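Putative nucleotide-diphospho-sugar transferase (Desulfovibrio desulfuricans subsp. desulfuricans, PDB 3CGX) probably transfers a sugar from a nucleotide-diphosphate donor, though its substrates are not established. Local coordinates at residues F9-K20 with N29-V40; S152-I161 with E174-E182. One frame throughout, in Å; residues are numbered along the deposited sequence. Where two conformers were deposited one is given.

Contact 1: F9-K20 with N29-V40; sequences FFVKYPEPGKVK and NDKAAMLYRHFV
The loop that leaves strand 5-11 packs here against the first turns of helix 29-47, within the first strand, loop and helices of what is probably a GT-A-type, Rossmann-like nucleotide-binding fold. Strand 9-11 and the helix run nearly antiparallel, at 167°. Y36 carries most of the contact, packed between the helix and the loop after the strand. With CG anti to its backbone N (chi1 174°), the Y36 ring extends from the helix into the loop, where its OH accepts a nearly straight bond from K12 N at 3.1 Å. P14 CB and V19 CG2 both pack on Y36 CD2, and K20 CG lies 3.8 Å from Y36 CB. One turn back, V19 CG2 meets A33 CB at 3.7 Å. R37 bends at chi3 to lay its guanidinium over P14 CG, and R37 NH2 donates a hydrogen bond to Y13 OH at 3.3 Å, tilted somewhat out of the guanidinium plane. Two waters complete the join: one links P14 O to R37 NE, the other ties G17 N and V19 O to N29 O. At the strand end V40 CG1 touches V11 CG1. Beyond the pair, Y36 OH also bonds S111, K20 NZ forms a salt bridge with D112, and W72 of helix 65-73 covers P14, R37 and V40.

Contact 2: S152-I161 with E174-E182; sequences SFCPDVFDGI and EKMRRARLE
Segment 152-161 is mostly loop, with a 3-10 turn at 155-158 held by bonds such as V157 N to C154 O and F158 N to P155 O. Facing it, helix 169-178 ends in a Schellman motif: R180 takes positive phi (61°), L181 N reaches back to M176 O at 3.0 Å, and R180 N bonds R177 O. The backbones come closest at V157 and K175, with CA atoms 5.8 Å apart, and stand wider at C154 and A179. No hydrogen bond joins the two segments; apolar side chains make most of the contact. C154 CB meets L181 CD1 at 4.0 Å, and in one of the two conformers of C154 its SG also turns to A179 CB, a tentative contact. The other methyl of L181, CD2, lies 3.9 Å from S152 O, and the Schellman turn thereby brings a leucine back over the loop. From the 3-10 turn, V157 CG1 packs obliquely against M176 CG of the helix at 3.9 Å. K175 stretches beyond CG along the loop, its CD 3.8 Å from I161 CD1 and 4.0 Å from D156 O; the placing of its NZ close to D159 O is doubtful. Both segments rest on the sheet: C154, V157 and L181 touch F148 of strand 143-149, and M176 reaches A133 and I135 of strand 133-137. On the loop's flank F153, P155 and F158 meet helix 87-100, where D159 pairs with K92, and S152 OG bonds D132 just before strand 133-137.

How the contacts relate
Contact 1 closes before contact 2 opens along the chain, and the two lie on opposite sides of its centre. Their centres are 31 Å apart, and even the nearest atoms stay about 8 Å from each other. What they share is the mixed seven-stranded sheet: contact 1 begins on strand 5-11, third in the order, beside the middle strand 105-109, whereas contact 2 lies against 143-149 and 133-137 on the other side of that strand. Contact 1 is partly buried; contact 2 is nearer the surface. Contact 1 packs the loop and helix that follow the first strand, while contact 2 closes the loop after 143-149 onto the end of helix 169-178, which leads into edge strand 183-185, so they secure separate parts of the sheet.

Contact 1: F9-K20 with N29-V40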
loop_
_atom_site.group_PDB
_atom_site.type_symbol
_atom_site.label_atom_id
_atom_site.label_comp_id
_atom_site.label_asym_id
_atom_site.label_seq_id
_atom_site.Cartn_x
_atom_site.Cartn_y
_atom_site.Cartn_z
ATOM N N PHE A 9 -4.760 3.828 -3.479
ATOM C CA PHE A 9 -3.327 3.726 -3.164
ATOM C C PHE A 9 -2.962 4.706 -2.046
ATOM O O PHE A 9 -2.962 5.893 -2.218
ATOM C CB PHE A 9 -2.528 3.920 -4.452
ATOM C CG PHE A 9 -1.009 3.763 -4.314
ATOM C CD1 PHE A 9 -0.453 2.713 -3.584
ATOM C CD2 PHE A 9 -0.140 4.615 -4.990
ATOM C CE1 PHE A 9 0.936 2.526 -3.541
ATOM C CE2 PHE A 9 1.272 4.421 -4.902
ATOM C CZ PHE A 9 1.776 3.384 -4.148
ATOM N N PHE A 10 -2.707 4.153 -0.869
ATOM C CA PHE A 10 -2.477 4.920 0.352
ATOM C C PHE A 10 -1.010 5.244 0.515
ATOM O O PHE A 10 -0.146 4.355 0.559
ATOM C CB PHE A 10 -3.034 4.142 1.576
ATOM C CG PHE A 10 -4.467 4.430 1.904
ATOM C CD1 PHE A 10 -5.436 4.542 0.915
ATOM C CD2 PHE A 10 -4.873 4.546 3.250
ATOM C CE1 PHE A 10 -6.731 4.852 1.245
ATOM C CE2 PHE A 10 -6.190 4.796 3.579
ATOM C CZ PHE A 10 -7.118 4.961 2.595
ATOM N N VAL A 11 -0.746 6.554 0.574
ATOM C CA VAL A 11 0.583 7.163 0.594
ATOM C C VAL A 11 0.659 8.307 1.616
ATOM O O VAL A 11 -0.336 8.777 2.124
ATOM C CB VAL A 11 0.951 7.725 -0.843
ATOM C CG1 VAL A 11 0.923 6.606 -1.932
ATOM C CG2 VAL A 11 0.024 8.928 -1.261
ATOM N N LYS A 12 1.866 8.682 1.958
ATOM C CA LYS A 12 2.175 9.913 2.700
ATOM C C LYS A 12 3.260 10.717 1.944
ATOM O O LYS A 12 4.163 10.142 1.319
ATOM C CB LYS A 12 2.649 9.598 4.112
ATOM C CG LYS A 12 2.868 10.796 4.998
ATOM C CD LYS A 12 3.056 10.446 6.451
ATOM C CE LYS A 12 3.313 11.720 7.296
ATOM N NZ LYS A 12 3.558 11.307 8.682
ATOM N N TYR A 13 3.151 12.049 1.989
ATOM C CA TYR A 13 4.157 12.887 1.333
ATOM C C TYR A 13 5.504 12.549 2.001
ATOM O O TYR A 13 5.604 12.539 3.219
ATOM C CB TYR A 13 3.863 14.395 1.380
ATOM C CG TYR A 13 4.777 15.076 0.420
ATOM C CD1 TYR A 13 4.441 15.166 -0.930
ATOM C CD2 TYR A 13 6.029 15.561 0.835
ATOM C CE1 TYR A 13 5.327 15.732 -1.873
ATOM C CE2 TYR A 13 6.924 16.128 -0.091
ATOM C CZ TYR A 13 6.566 16.186 -1.450
ATOM O OH TYR A 13 7.420 16.715 -2.398
ATOM N N PRO A 14 6.540 12.220 1.194
ATOM C CA PRO A 14 7.850 11.739 1.708
ATOM C C PRO A 14 8.778 12.835 2.246
ATOM O O PRO A 14 9.882 13.055 1.722
ATOM C CB PRO A 14 8.447 11.039 0.507
ATOM C CG PRO A 14 7.902 11.874 -0.667
ATOM C CD PRO A 14 6.507 12.239 -0.281
ATOM N N GLU A 15 8.318 13.499 3.294
ATOM C CA GLU A 15 9.105 14.546 3.949
ATOM C C GLU A 15 10.051 13.957 4.983
ATOM O O GLU A 15 9.600 13.175 5.834
ATOM C CB GLU A 15 8.186 15.502 4.676
ATOM C CG GLU A 15 8.912 16.682 5.216
ATOM C CD GLU A 15 7.970 17.640 5.926
ATOM O OE1 GLU A 15 6.731 17.538 5.732
ATOM O OE2 GLU A 15 8.482 18.477 6.692
ATOM N N PRO A 16 11.349 14.329 4.937
ATOM C CA PRO A 16 12.263 13.774 5.951
ATOM C C PRO A 16 11.770 14.013 7.369
ATOM O O PRO A 16 11.285 15.114 7.728
ATOM C CB PRO A 16 13.614 14.468 5.638
ATOM C CG PRO A 16 13.506 14.785 4.208
ATOM C CD PRO A 16 12.079 15.155 3.964
ATOM N N GLY A 17 11.833 12.952 8.154
ATOM C CA GLY A 17 11.398 12.978 9.536
ATOM C C GLY A 17 9.926 12.665 9.725
ATOM O O GLY A 17 9.477 12.452 10.830
ATOM N N LYS A 18 9.165 12.624 8.639
ATOM C CA LYS A 18 7.732 12.346 8.722
ATOM C C LYS A 18 7.376 10.976 8.185
ATOM O O LYS A 18 6.226 10.543 8.309
ATOM C CB LYS A 18 6.965 13.418 7.941
ATOM C CG LYS A 18 7.146 14.856 8.478
ATOM C CD LYS A 18 5.887 15.687 8.200
ATOM N N VAL A 19 8.340 10.303 7.545
ATOM C CA VAL A 19 8.111 8.969 7.011
ATOM C C VAL A 19 9.326 8.058 7.327
ATOM O O VAL A 19 10.451 8.526 7.466
ATOM C CB VAL A 19 7.858 8.950 5.460
ATOM C CG1 VAL A 19 6.562 9.711 5.090
ATOM C CG2 VAL A 19 9.132 9.467 4.665
ATOM N N LYS A 20 9.059 6.783 7.506
ATOM C CA LYS A 20 10.126 5.779 7.677
ATOM C C LYS A 20 11.155 6.184 8.715
ATOM O O LYS A 20 12.373 6.077 8.518
ATOM C CB LYS A 20 10.792 5.469 6.323
ATOM C CG LYS A 20 9.821 4.835 5.278
ATOM C CD LYS A 20 9.122 3.551 5.837
ATOM C CE LYS A 20 8.346 2.760 4.839
ATOM N NZ LYS A 20 7.491 1.710 5.509
ATOM N N ASN A 29 17.364 10.222 8.241
ATOM C CA ASN A 29 15.998 10.578 7.842
ATOM C C ASN A 29 15.874 10.973 6.389
ATOM O O ASN A 29 14.887 10.615 5.742
ATOM C CB ASN A 29 15.430 11.708 8.734
ATOM C CG ASN A 29 14.905 11.200 10.039
ATOM O OD1 ASN A 29 14.838 9.975 10.255
ATOM N ND2 ASN A 29 14.493 12.146 10.941
ATOM N N ASP A 30 16.859 11.685 5.849
ATOM C CA ASP A 30 16.766 12.104 4.440
ATOM C C ASP A 30 16.751 10.894 3.501
ATOM O O ASP A 30 15.960 10.846 2.552
ATOM C CB ASP A 30 17.904 13.035 4.007
ATOM C CG ASP A 30 17.798 14.440 4.622
ATOM O OD1 ASP A 30 16.763 14.790 5.208
ATOM O OD2 ASP A 30 18.777 15.205 4.529
ATOM N N LYS A 31 17.657 9.953 3.740
ATOM C CA LYS A 31 17.753 8.751 2.898
ATOM C C LYS A 31 16.520 7.849 3.035
ATOM O O LYS A 31 16.097 7.254 2.036
ATOM C CB LYS A 31 19.026 7.965 3.233
ATOM C CG LYS A 31 19.345 6.807 2.277
ATOM C CD LYS A 31 20.761 6.384 2.380
ATOM C CE LYS A 31 21.654 7.408 1.728
ATOM N NZ LYS A 31 23.038 7.065 1.942
ATOM N N ALA A 32 15.990 7.730 4.269
ATOM C CA ALA A 32 14.795 6.896 4.525
ATOM C C ALA A 32 13.636 7.479 3.726
ATOM O O ALA A 32 12.876 6.736 3.089
ATOM C CB ALA A 32 14.433 6.843 6.015
ATOM N N ALA A 33 13.522 8.806 3.725
ATOM C CA ALA A 33 12.456 9.480 2.967
ATOM C C ALA A 33 12.661 9.387 1.437
ATOM O O ALA A 33 11.679 9.209 0.693
ATOM C CB ALA A 33 12.269 10.944 3.422
HETATM N N MSE A 34 13.908 9.403 0.969
HETATM C CA MSE A 34 14.209 9.292 -0.453
HETATM C C MSE A 34 13.850 7.886 -0.925
HETATM O O MSE A 34 13.256 7.699 -2.008
HETATM C CB MSE A 34 15.701 9.588 -0.748
HETATM C CG MSE A 34 16.074 9.438 -2.158
HETATM SE SE MSE A 34 15.209 10.819 -3.294
HETATM C CE MSE A 34 15.308 12.361 -2.055
ATOM N N LEU A 35 14.181 6.899 -0.104
ATOM C CA LEU A 35 13.825 5.501 -0.416
ATOM C C LEU A 35 12.315 5.345 -0.554
ATOM O O LEU A 35 11.821 4.756 -1.533
ATOM C CB LEU A 35 14.389 4.517 0.599
ATOM C CG LEU A 35 15.872 4.244 0.504
ATOM C CD1 LEU A 35 16.414 3.722 1.849
ATOM C CD2 LEU A 35 16.157 3.237 -0.716
ATOM N N TYR A 36 11.586 5.889 0.415
ATOM C CA TYR A 36 10.119 5.784 0.415
ATOM C C TYR A 36 9.546 6.531 -0.802
ATOM O O TYR A 36 8.634 6.049 -1.482
ATOM C CB TYR A 36 9.510 6.245 1.771
ATOM C CG TYR A 36 7.989 6.274 1.692
ATOM C CD1 TYR A 36 7.254 5.100 1.585
ATOM C CD2 TYR A 36 7.293 7.493 1.691
ATOM C CE1 TYR A 36 5.848 5.130 1.445
ATOM C CE2 TYR A 36 5.905 7.528 1.580
ATOM C CZ TYR A 36 5.186 6.355 1.436
ATOM O OH TYR A 36 3.821 6.341 1.301
ATOM N N ARG A 37 10.136 7.679 -1.119
ATOM C CA ARG A 37 9.723 8.452 -2.308
ATOM C C ARG A 37 9.775 7.560 -3.532
ATOM O O ARG A 37 8.818 7.494 -4.339
ATOM C CB ARG A 37 10.595 9.685 -2.447
ATOM C CG ARG A 37 10.374 10.488 -3.701
ATOM C CD ARG A 37 11.401 11.626 -3.808
ATOM N NE ARG A 37 11.034 12.684 -2.900
ATOM C CZ ARG A 37 10.233 13.701 -3.236
ATOM N NH1 ARG A 37 9.778 13.794 -4.472
ATOM N NH2 ARG A 37 9.926 14.640 -2.346
ATOM N N HIS A 38 10.877 6.824 -3.647
ATOM C CA HIS A 38 11.050 5.900 -4.770
ATOM C C HIS A 38 10.148 4.661 -4.711
ATOM O O HIS A 38 9.772 4.138 -5.794
ATOM C CB HIS A 38 12.527 5.536 -4.935
ATOM C CG HIS A 38 13.293 6.650 -5.569
ATOM N ND1 HIS A 38 13.351 6.808 -6.938
ATOM C CD2 HIS A 38 13.881 7.746 -5.033
ATOM C CE1 HIS A 38 14.024 7.912 -7.217
ATOM N NE2 HIS A 38 14.352 8.503 -6.081
ATOM N N PHE A 39 9.803 4.207 -3.512
ATOM C CA PHE A 39 8.869 3.075 -3.372
ATOM C C PHE A 39 7.591 3.498 -4.088
ATOM O O PHE A 39 7.013 2.752 -4.895
ATOM C CB PHE A 39 8.466 2.790 -1.937
ATOM C CG PHE A 39 9.536 2.140 -1.066
ATOM C CD1 PHE A 39 10.856 2.024 -1.472
ATOM C CD2 PHE A 39 9.219 1.766 0.227
ATOM C CE1 PHE A 39 11.805 1.483 -0.621
ATOM C CE2 PHE A 39 10.190 1.219 1.092
ATOM C CZ PHE A 39 11.488 1.115 0.643
ATOM N N VAL A 40 7.154 4.720 -3.774
ATOM C CA VAL A 40 5.872 5.220 -4.271
ATOM C C VAL A 40 5.886 5.408 -5.793
ATOM O O VAL A 40 4.991 4.954 -6.538
ATOM C CB VAL A 40 5.393 6.515 -3.511
ATOM C CG1 VAL A 40 4.194 7.128 -4.211
ATOM C CG2 VAL A 40 5.051 6.207 -2.012
HETATM O O HOH W 1 12.037 12.647 -0.035
HETATM O O HOH W 2 12.555 10.464 7.214
#

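Contact 2: S152-I161 with E174-E182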
loop_
_atom_site.group_PDB
_atom_site.type_symbol
_atom_site.label_atom_id
_atom_site.label_comp_id
_atom_site.label_asym_id
_atom_site.label_seq_id
_atom_site.Cartn_x
_atom_site.Cartn_y
_atom_site.Cartn_z
ATOM N N SER A 152 -21.044 -6.543 -1.844
ATOM C CA SER A 152 -20.554 -7.310 -0.683
ATOM C C SER A 152 -19.796 -6.447 0.339
ATOM O O SER A 152 -19.265 -6.938 1.350
ATOM C CB SER A 152 -19.572 -8.397 -1.146
ATOM O OG SER A 152 -20.237 -9.465 -1.781
ATOM N N PHE A 153 -19.708 -5.160 0.054
ATOM C CA PHE A 153 -18.923 -4.294 0.907
ATOM C C PHE A 153 -19.441 -4.353 2.339
ATOM O O PHE A 153 -20.614 -4.135 2.601
ATOM C CB PHE A 153 -18.925 -2.863 0.388
ATOM C CG PHE A 153 -18.136 -1.923 1.229
ATOM C CD1 PHE A 153 -16.914 -2.300 1.741
ATOM C CD2 PHE A 153 -18.598 -0.648 1.496
ATOM C CE1 PHE A 153 -16.161 -1.424 2.504
ATOM C CE2 PHE A 153 -17.849 0.215 2.243
ATOM C CZ PHE A 153 -16.627 -0.174 2.751
ATOM N N CYS A 154 -18.497 -4.601 3.232
ATOM C CA CYS A 154 -18.756 -4.746 4.653
ATOM C C CYS A 154 -17.913 -3.735 5.425
ATOM O O CYS A 154 -16.816 -4.058 5.879
ATOM C CB CYS A 154 -18.401 -6.172 5.066
ATOM S SG CYS A 154 -18.753 -6.548 6.764
ATOM N N PRO A 155 -18.403 -2.492 5.543
ATOM C CA PRO A 155 -17.562 -1.467 6.223
ATOM C C PRO A 155 -17.244 -1.792 7.685
ATOM O O PRO A 155 -16.275 -1.296 8.258
ATOM C CB PRO A 155 -18.386 -0.184 6.101
ATOM C CG PRO A 155 -19.792 -0.607 5.666
ATOM C CD PRO A 155 -19.684 -1.967 5.041
ATOM N N ASP A 156 -18.107 -2.594 8.287
ATOM C CA ASP A 156 -17.934 -3.040 9.669
ATOM C C ASP A 156 -16.580 -3.731 9.900
ATOM O O ASP A 156 -16.081 -3.789 11.033
ATOM C CB ASP A 156 -19.061 -3.995 10.068
ATOM C CG ASP A 156 -20.363 -3.267 10.361
ATOM O OD1 ASP A 156 -20.486 -2.052 10.064
ATOM O OD2 ASP A 156 -21.268 -3.919 10.912
ATOM N N VAL A 157 -15.959 -4.262 8.847
ATOM C CA VAL A 157 -14.630 -4.912 9.043
ATOM C C VAL A 157 -13.579 -3.911 9.486
ATOM O O VAL A 157 -12.503 -4.297 9.942
ATOM C CB VAL A 157 -14.099 -5.671 7.797
ATOM C CG1 VAL A 157 -15.187 -6.652 7.307
ATOM C CG2 VAL A 157 -13.639 -4.688 6.720
ATOM N N PHE A 158 -13.880 -2.617 9.382
ATOM C CA PHE A 158 -12.898 -1.592 9.786
ATOM C C PHE A 158 -13.192 -1.109 11.208
ATOM O O PHE A 158 -12.440 -0.356 11.794
ATOM C CB PHE A 158 -12.886 -0.409 8.827
ATOM C CG PHE A 158 -12.500 -0.778 7.417
ATOM C CD1 PHE A 158 -11.220 -1.182 7.139
ATOM C CD2 PHE A 158 -13.437 -0.751 6.379
ATOM C CE1 PHE A 158 -10.874 -1.526 5.847
ATOM C CE2 PHE A 158 -13.091 -1.099 5.117
ATOM C CZ PHE A 158 -11.800 -1.493 4.853
ATOM N N ASP A 159 -14.290 -1.581 11.753
ATOM C CA ASP A 159 -14.746 -1.098 13.052
ATOM C C ASP A 159 -14.253 -1.968 14.182
ATOM O O ASP A 159 -14.295 -3.197 14.131
ATOM C CB ASP A 159 -16.272 -1.005 13.105
ATOM C CG ASP A 159 -16.818 0.067 12.204
ATOM O OD1 ASP A 159 -16.042 0.935 11.762
ATOM O OD2 ASP A 159 -18.038 0.065 11.941
ATOM N N GLY A 160 -13.794 -1.300 15.224
ATOM C CA GLY A 160 -13.434 -1.985 16.442
ATOM C C GLY A 160 -12.111 -2.685 16.331
ATOM O O GLY A 160 -11.826 -3.584 17.112
ATOM N N ILE A 161 -11.308 -2.301 15.345
ATOM C CA ILE A 161 -9.958 -2.845 15.253
ATOM C C ILE A 161 -9.075 -1.970 16.132
ATOM O O ILE A 161 -9.257 -0.761 16.224
ATOM C CB ILE A 161 -9.381 -2.978 13.797
ATOM C CG1 ILE A 161 -9.538 -4.411 13.249
ATOM C CG2 ILE A 161 -7.875 -2.724 13.811
ATOM C CD1 ILE A 161 -10.917 -4.876 12.821
ATOM N N GLU A 174 -11.740 -12.721 10.627
ATOM C CA GLU A 174 -12.781 -13.245 11.525
ATOM C C GLU A 174 -14.100 -12.479 11.277
ATOM O O GLU A 174 -15.143 -13.097 11.077
ATOM C CB GLU A 174 -12.337 -13.173 12.990
ATOM N N LYS A 175 -14.036 -11.146 11.248
ATOM C CA LYS A 175 -15.212 -10.312 10.945
ATOM C C LYS A 175 -15.760 -10.651 9.567
ATOM O O LYS A 175 -16.971 -10.661 9.362
ATOM C CB LYS A 175 -14.884 -8.816 11.039
ATOM C CG LYS A 175 -14.826 -8.284 12.476
ATOM C CD LYS A 175 -14.113 -6.943 12.620
ATOM C CE LYS A 175 -14.417 -6.334 14.012
ATOM N NZ LYS A 175 -13.413 -5.282 14.378
HETATM N N MSE A 176 -14.875 -10.961 8.611
HETATM C CA MSE A 176 -15.349 -11.342 7.260
HETATM C C MSE A 176 -16.080 -12.675 7.276
HETATM O O MSE A 176 -17.081 -12.845 6.583
HETATM C CB MSE A 176 -14.206 -11.388 6.258
HETATM C CG MSE A 176 -13.609 -10.011 6.054
HETATM SE SE MSE A 176 -12.195 -9.986 4.686
HETATM C CE MSE A 176 -10.765 -10.979 5.488
ATOM N N ARG A 177 -15.571 -13.615 8.061
ATOM C CA ARG A 177 -16.185 -14.933 8.179
ATOM C C ARG A 177 -17.559 -14.744 8.830
ATOM O O ARG A 177 -18.566 -15.261 8.372
ATOM C CB ARG A 177 -15.325 -15.886 9.029
ATOM N N ARG A 178 -17.593 -13.969 9.901
ATOM C CA ARG A 178 -18.855 -13.743 10.613
ATOM C C ARG A 178 -19.879 -13.026 9.699
ATOM O O ARG A 178 -21.085 -13.043 9.965
ATOM C CB ARG A 178 -18.609 -12.946 11.909
ATOM C CG ARG A 178 -17.785 -13.690 12.992
ATOM C CD ARG A 178 -17.371 -12.763 14.162
ATOM N N ALA A 179 -19.385 -12.410 8.619
ATOM C CA ALA A 179 -20.233 -11.676 7.651
ATOM C C ALA A 179 -20.629 -12.603 6.514
ATOM O O ALA A 179 -21.300 -12.191 5.557
ATOM C CB ALA A 179 -19.513 -10.458 7.091
ATOM N N ARG A 180 -20.178 -13.844 6.611
ATOM C CA ARG A 180 -20.470 -14.853 5.594
ATOM C C ARG A 180 -19.912 -14.428 4.237
ATOM O O ARG A 180 -20.533 -14.614 3.205
ATOM C CB ARG A 180 -21.979 -15.124 5.490
ATOM N N LEU A 181 -18.729 -13.839 4.256
ATOM C CA LEU A 181 -18.048 -13.489 2.999
ATOM C C LEU A 181 -17.112 -14.617 2.526
ATOM O O LEU A 181 -16.467 -15.303 3.318
ATOM C CB LEU A 181 -17.259 -12.188 3.161
ATOM C CG LEU A 181 -18.036 -10.927 3.567
ATOM C CD1 LEU A 181 -17.063 -9.757 3.816
ATOM C CD2 LEU A 181 -19.141 -10.603 2.527
ATOM N N GLU A 182 -17.090 -14.806 1.214
ATOM C CA GLU A 182 -16.123 -15.659 0.543
ATOM C C GLU A 182 -14.936 -14.778 0.171
ATOM O O GLU A 182 -15.034 -13.839 -0.655
ATOM C CB GLU A 182 -16.734 -16.273 -0.716
ATOM C CG GLU A 182 -15.854 -17.294 -1.390
ATOM C CD GLU A 182 -16.584 -18.098 -2.476
ATOM O OE1 GLU A 182 -17.658 -17.657 -2.949
ATOM O OE2 GLU A 182 -16.053 -19.156 -2.874
#